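Local coordinates for protein transcription elongation factor SPT6 (Candida glabrata, PDB 3PJP) that binds the phosphorylated C-terminal repeat domain of RNA polymerase II through its tandem SH2 domain and probably chaperones histones H3-H4 during transcription elongation, at residues A[22-26]-A[55-59]; A[42-47]-A[59-63]. All coordinates share one frame; numbering follows the deposited sequence.

Interaction 1: residues A[22-26]-A[55-59]; sequences EDYLR and LFQHV
One glutamate does two different jobs here: the aliphatic part of E22 lies over the flat face of F56, while its carboxylate reaches on to H58. E22 CB sits 4.0 Å from the centroid of the F56 ring, 18° off the ring normal, a CH-pi contact. Because the chain is extended beyond CG (chi2 -171°), it carries CD past the rim of the ring, 3.7 Å from F56 CD2. There E22 OE2 accepts a short, nearly straight bond from H58 NE2 (2.7 Å, 169° at the hydrogen), taken on the anti side of the carboxylate, with the imidazole and carboxylate nearly coplanar. ND1, the other nitrogen of that imidazole, is hydrogen-bonded to T48 on the adjacent strand, so both nitrogens help to fix the ring's rotation. L25 CB adds an apolar touch at 4.0 Å from F56 CE1. R26 arrives at the edge of the phenyl ring, NH1 lying 3.8 Å from F56 CE2 with the guanidinium plane almost perpendicular to it; salt bridges to D23 and D54 tether its nitrogens. A bound acetate about 5 Å from the H58 side chain hints at a pocket nearby. Helix 18-25, packed on the sheet that holds the FLVR-like strand 33-37 with R36, matches the first helix of the SH2 fold, which flanks the phosphate-binding pocket in relatives.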
loop_
_atom_site.group_PDB
_atom_site.type_symbol
_atom_site.label_atom_id
_atom_site.label_comp_id
_atom_site.label_asym_id
_atom_site.label_seq_id
_atom_site.Cartn_x
_atom_site.Cartn_y
_atom_site.Cartn_z
ATOM N N GLU A 22 -13.932 4.711 8.753
ATOM C CA GLU A 22 -12.834 4.374 9.655
ATOM C C GLU A 22 -13.371 3.985 11.035
ATOM O O GLU A 22 -12.927 3.008 11.636
ATOM C CB GLU A 22 -11.843 5.537 9.777
ATOM C CG GLU A 22 -11.201 5.941 8.463
ATOM C CD GLU A 22 -10.074 6.928 8.658
ATOM O OE1 GLU A 22 -9.884 7.384 9.806
ATOM O OE2 GLU A 22 -9.375 7.248 7.674
ATOM N N ASP A 23 -14.331 4.753 11.537
ATOM C CA ASP A 23 -14.936 4.412 12.820
ATOM C C ASP A 23 -15.599 3.038 12.769
ATOM O O ASP A 23 -15.507 2.263 13.719
ATOM C CB ASP A 23 -15.932 5.483 13.267
ATOM C CG ASP A 23 -15.246 6.756 13.734
ATOM O OD1 ASP A 23 -14.018 6.720 13.976
ATOM O OD2 ASP A 23 -15.937 7.789 13.868
ATOM N N TYR A 24 -16.254 2.730 11.653
ATOM C CA TYR A 24 -16.910 1.436 11.504
ATOM C C TYR A 24 -15.902 0.282 11.477
ATOM O O TYR A 24 -16.140 -0.768 12.077
ATOM C CB TYR A 24 -17.792 1.427 10.249
ATOM C CG TYR A 24 -18.473 0.113 9.943
ATOM C CD1 TYR A 24 -19.699 -0.206 10.516
ATOM C CD2 TYR A 24 -17.907 -0.793 9.053
ATOM C CE1 TYR A 24 -20.331 -1.404 10.223
ATOM C CE2 TYR A 24 -18.529 -1.999 8.756
ATOM C CZ TYR A 24 -19.744 -2.297 9.349
ATOM O OH TYR A 24 -20.374 -3.488 9.057
ATOM N N LEU A 25 -14.767 0.481 10.799
ATOM C CA LEU A 25 -13.781 -0.581 10.675
ATOM C C LEU A 25 -12.783 -0.667 11.822
ATOM O O LEU A 25 -11.994 -1.609 11.878
ATOM C CB LEU A 25 -12.989 -0.412 9.382
ATOM C CG LEU A 25 -13.725 -0.560 8.059
ATOM C CD1 LEU A 25 -12.782 -0.103 6.927
ATOM C CD2 LEU A 25 -14.176 -2.001 7.861
ATOM N N ARG A 26 -12.800 0.308 12.726
ATOM C CA ARG A 26 -11.734 0.406 13.720
ATOM C C ARG A 26 -11.526 -0.868 14.538
ATOM O O ARG A 26 -10.398 -1.205 14.888
ATOM C CB ARG A 26 -11.929 1.608 14.644
ATOM C CG ARG A 26 -10.715 1.879 15.516
ATOM C CD ARG A 26 -10.893 3.142 16.325
ATOM N NE ARG A 26 -11.464 4.212 15.517
ATOM C CZ ARG A 26 -10.767 4.986 14.693
ATOM N NH1 ARG A 26 -9.454 4.819 14.567
ATOM N NH2 ARG A 26 -11.384 5.937 14.002
ATOM N N LEU A 55 -5.048 2.359 11.144
ATOM C CA LEU A 55 -4.417 2.642 9.855
ATOM C C LEU A 55 -5.319 2.186 8.710
ATOM O O LEU A 55 -5.542 0.987 8.517
ATOM C CB LEU A 55 -3.038 1.972 9.768
ATOM C CG LEU A 55 -2.168 2.293 8.549
ATOM C CD1 LEU A 55 -1.776 3.767 8.513
ATOM C CD2 LEU A 55 -0.927 1.414 8.519
ATOM N N PHE A 56 -5.863 3.147 7.970
ATOM C CA PHE A 56 -6.838 2.836 6.933
ATOM C C PHE A 56 -6.493 3.499 5.625
ATOM O O PHE A 56 -5.981 4.626 5.596
ATOM C CB PHE A 56 -8.231 3.321 7.327
ATOM C CG PHE A 56 -8.599 3.009 8.734
ATOM C CD1 PHE A 56 -9.227 1.814 9.048
ATOM C CD2 PHE A 56 -8.313 3.907 9.749
ATOM C CE1 PHE A 56 -9.578 1.530 10.369
ATOM C CE2 PHE A 56 -8.660 3.624 11.055
ATOM C CZ PHE A 56 -9.281 2.433 11.364
ATOM N N GLN A 57 -6.823 2.810 4.542
ATOM C CA GLN A 57 -6.657 3.383 3.224
ATOM C C GLN A 57 -7.992 3.582 2.538
ATOM O O GLN A 57 -8.879 2.725 2.609
ATOM C CB GLN A 57 -5.737 2.510 2.372
ATOM C CG GLN A 57 -5.580 3.003 0.952
ATOM C CD GLN A 57 -4.555 2.207 0.187
ATOM O OE1 GLN A 57 -4.837 1.111 -0.303
ATOM N NE2 GLN A 57 -3.341 2.740 0.102
ATOM N N HIS A 58 -8.129 4.722 1.874
ATOM C CA HIS A 58 -9.301 5.015 1.071
ATOM C C HIS A 58 -8.929 4.949 -0.408
ATOM O O HIS A 58 -7.969 5.593 -0.849
ATOM C CB HIS A 58 -9.851 6.386 1.447
ATOM C CG HIS A 58 -10.162 6.530 2.906
ATOM N ND1 HIS A 58 -11.396 6.219 3.436
ATOM C CD2 HIS A 58 -9.401 6.949 3.945
ATOM C CE1 HIS A 58 -11.384 6.446 4.739
ATOM N NE2 HIS A 58 -10.185 6.890 5.074
ATOM N N VAL A 59 -9.686 4.146 -1.147
ATOM C CA VAL A 59 -9.414 3.846 -2.548
ATOM C C VAL A 59 -10.551 4.388 -3.392
ATOM O O VAL A 59 -11.725 4.070 -3.149
ATOM C CB VAL A 59 -9.299 2.336 -2.735
ATOM C CG1 VAL A 59 -8.950 1.984 -4.191
ATOM C CG2 VAL A 59 -8.261 1.773 -1.777
#

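Interaction 2: residues A[42-47]-A[59-63]; sequences DDHLAI and VDIQE
I61 lies at the apolar centre, between L45 and I47 on one face of the hairpin. Its CD1 comes 3.8 Å from I47 CG1, with chi1 (-58°) turning the CG1 branch beside its own backbone N and along toward I47. V59 faces I47 further along, and helix 86-105 covers this side through L86, I89 and Y93. Between the strands, L45 pairs with I61 and I47 with V59, each hydrogen-bonded in both directions; H44 and A46 add CA-H...O contacts to I61 O and V59 O. Apart from A46, the other face is polar. H44 ND1 is shared between both oxygens of D60, at 2.9 Å from OD1 and from OD2; OD2 lies in the imidazole plane and OD1 is tilted 27° from it. Near the loop, Q62 NE2 meets D43 OD2 at 2.7 Å from above the carboxylate plane, and it also donates to E63 O. Beyond, E63 OE1 and D42 O, both acceptors, are drawn together by K66, while E63 OE2 is held by R6 and the amide of G73. A carboxylate gripping ND1 with two bent bonds implies a proton on that nitrogen and would probably favour the charged imidazolium.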
loop_
_atom_site.group_PDB
_atom_site.type_symbol
_atom_site.label_atom_id
_atom_site.label_comp_id
_atom_site.label_asym_id
_atom_site.label_seq_id
_atom_site.Cartn_x
_atom_site.Cartn_y
_atom_site.Cartn_z
ATOM N N ASP A 42 -20.893 11.863 -8.255
ATOM C CA ASP A 42 -21.906 10.831 -8.436
ATOM C C ASP A 42 -21.452 9.813 -9.482
ATOM O O ASP A 42 -22.176 8.874 -9.815
ATOM C CB ASP A 42 -23.236 11.462 -8.844
ATOM C CG ASP A 42 -23.714 12.503 -7.847
ATOM O OD1 ASP A 42 -23.496 12.306 -6.631
ATOM O OD2 ASP A 42 -24.302 13.518 -8.279
ATOM N N ASP A 43 -20.247 10.008 -10.008
ATOM C CA ASP A 43 -19.651 9.022 -10.902
ATOM C C ASP A 43 -18.423 8.411 -10.238
ATOM O O ASP A 43 -17.513 7.922 -10.909
ATOM C CB ASP A 43 -19.310 9.625 -12.270
ATOM C CG ASP A 43 -18.258 10.708 -12.193
ATOM O OD1 ASP A 43 -18.222 11.441 -11.186
ATOM O OD2 ASP A 43 -17.468 10.834 -13.152
ATOM N N HIS A 44 -18.415 8.462 -8.910
ATOM C CA HIS A 44 -17.362 7.889 -8.082
ATOM C C HIS A 44 -17.950 7.053 -6.968
ATOM O O HIS A 44 -19.032 7.357 -6.450
ATOM C CB HIS A 44 -16.509 8.986 -7.433
ATOM C CG HIS A 44 -15.537 9.633 -8.364
ATOM N ND1 HIS A 44 -14.216 9.254 -8.439
ATOM C CD2 HIS A 44 -15.696 10.631 -9.264
ATOM C CE1 HIS A 44 -13.600 9.991 -9.345
ATOM N NE2 HIS A 44 -14.477 10.833 -9.864
ATOM N N LEU A 45 -17.229 6.001 -6.601
ATOM C CA LEU A 45 -17.493 5.279 -5.366
ATOM C C LEU A 45 -16.159 5.150 -4.655
ATOM O O LEU A 45 -15.123 5.585 -5.173
ATOM C CB LEU A 45 -18.077 3.887 -5.639
ATOM C CG LEU A 45 -19.440 3.759 -6.318
ATOM C CD1 LEU A 45 -19.643 2.325 -6.778
ATOM C CD2 LEU A 45 -20.580 4.192 -5.383
ATOM N N ALA A 46 -16.163 4.560 -3.470
ATOM C CA ALA A 46 -14.917 4.435 -2.730
ATOM C C ALA A 46 -14.857 3.150 -1.921
ATOM O O ALA A 46 -15.881 2.592 -1.542
ATOM C CB ALA A 46 -14.710 5.654 -1.824
ATOM N N ILE A 47 -13.645 2.668 -1.682
ATOM C CA ILE A 47 -13.450 1.558 -0.762
ATOM C C ILE A 47 -12.542 2.018 0.362
ATOM O O ILE A 47 -11.500 2.616 0.114
ATOM C CB ILE A 47 -12.844 0.327 -1.452
ATOM C CG1 ILE A 47 -13.907 -0.399 -2.276
ATOM C CG2 ILE A 47 -12.256 -0.636 -0.431
ATOM C CD1 ILE A 47 -13.334 -1.510 -3.154
ATOM N N VAL A 59 -9.686 4.146 -1.147
ATOM C CA VAL A 59 -9.414 3.846 -2.548
ATOM C C VAL A 59 -10.551 4.388 -3.392
ATOM O O VAL A 59 -11.725 4.070 -3.149
ATOM C CB VAL A 59 -9.299 2.336 -2.735
ATOM C CG1 VAL A 59 -8.950 1.984 -4.191
ATOM C CG2 VAL A 59 -8.261 1.773 -1.777
ATOM N N ASP A 60 -10.223 5.224 -4.372
ATOM C CA ASP A 60 -11.266 5.789 -5.213
ATOM C C ASP A 60 -11.608 4.883 -6.374
ATOM O O ASP A 60 -10.734 4.274 -6.981
ATOM C CB ASP A 60 -10.893 7.170 -5.742
ATOM C CG ASP A 60 -11.991 7.763 -6.607
ATOM O OD1 ASP A 60 -12.981 8.279 -6.052
ATOM O OD2 ASP A 60 -11.859 7.713 -7.844
ATOM N N ILE A 61 -12.903 4.797 -6.658
ATOM C CA ILE A 61 -13.408 4.075 -7.819
ATOM C C ILE A 61 -14.095 5.058 -8.769
ATOM O O ILE A 61 -15.075 5.715 -8.403
ATOM C CB ILE A 61 -14.401 2.970 -7.397
ATOM C CG1 ILE A 61 -13.734 1.985 -6.438
ATOM C CG2 ILE A 61 -14.888 2.203 -8.614
ATOM C CD1 ILE A 61 -14.730 1.106 -5.701
ATOM N N GLN A 62 -13.576 5.169 -9.985
ATOM C CA GLN A 62 -14.190 6.022 -10.998
ATOM C C GLN A 62 -15.130 5.202 -11.882
ATOM O O GLN A 62 -14.766 4.130 -12.391
ATOM C CB GLN A 62 -13.117 6.689 -11.860
ATOM C CG GLN A 62 -13.640 7.383 -13.118
ATOM C CD GLN A 62 -14.104 8.807 -12.875
ATOM O OE1 GLN A 62 -13.311 9.678 -12.502
ATOM N NE2 GLN A 62 -15.397 9.055 -13.084
ATOM N N GLU A 63 -16.349 5.694 -12.079
ATOM C CA GLU A 63 -17.279 4.997 -12.969
ATOM C C GLU A 63 -17.201 5.520 -14.389
ATOM O O GLU A 63 -17.024 6.713 -14.612
ATOM C CB GLU A 63 -18.709 5.179 -12.491
ATOM C CG GLU A 63 -19.002 4.628 -11.138
ATOM C CD GLU A 63 -20.443 4.890 -10.767
ATOM O OE1 GLU A 63 -20.730 6.020 -10.339
ATOM O OE2 GLU A 63 -21.281 3.982 -10.938
#

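In the fold
Both contacts use strand 55-64, whose first half serves interaction 1 and whose second half serves interaction 2; V59 belongs to both, and their centres lie 16 Å apart. Along the chain the helix segment 22-26 comes first, then 42-47, and both find their partners on the same later strand. Interaction 1 is a helix-on-sheet contact, whereas interaction 2 joins neighbouring strands of the hairpin 44-52 and 55-64 within the sheet. Together they illustrate how one central strand can pair with its hairpin partner along its length while its first half also carries a flanking helix on one face, here in the N-terminal SH2 domain of the tandem.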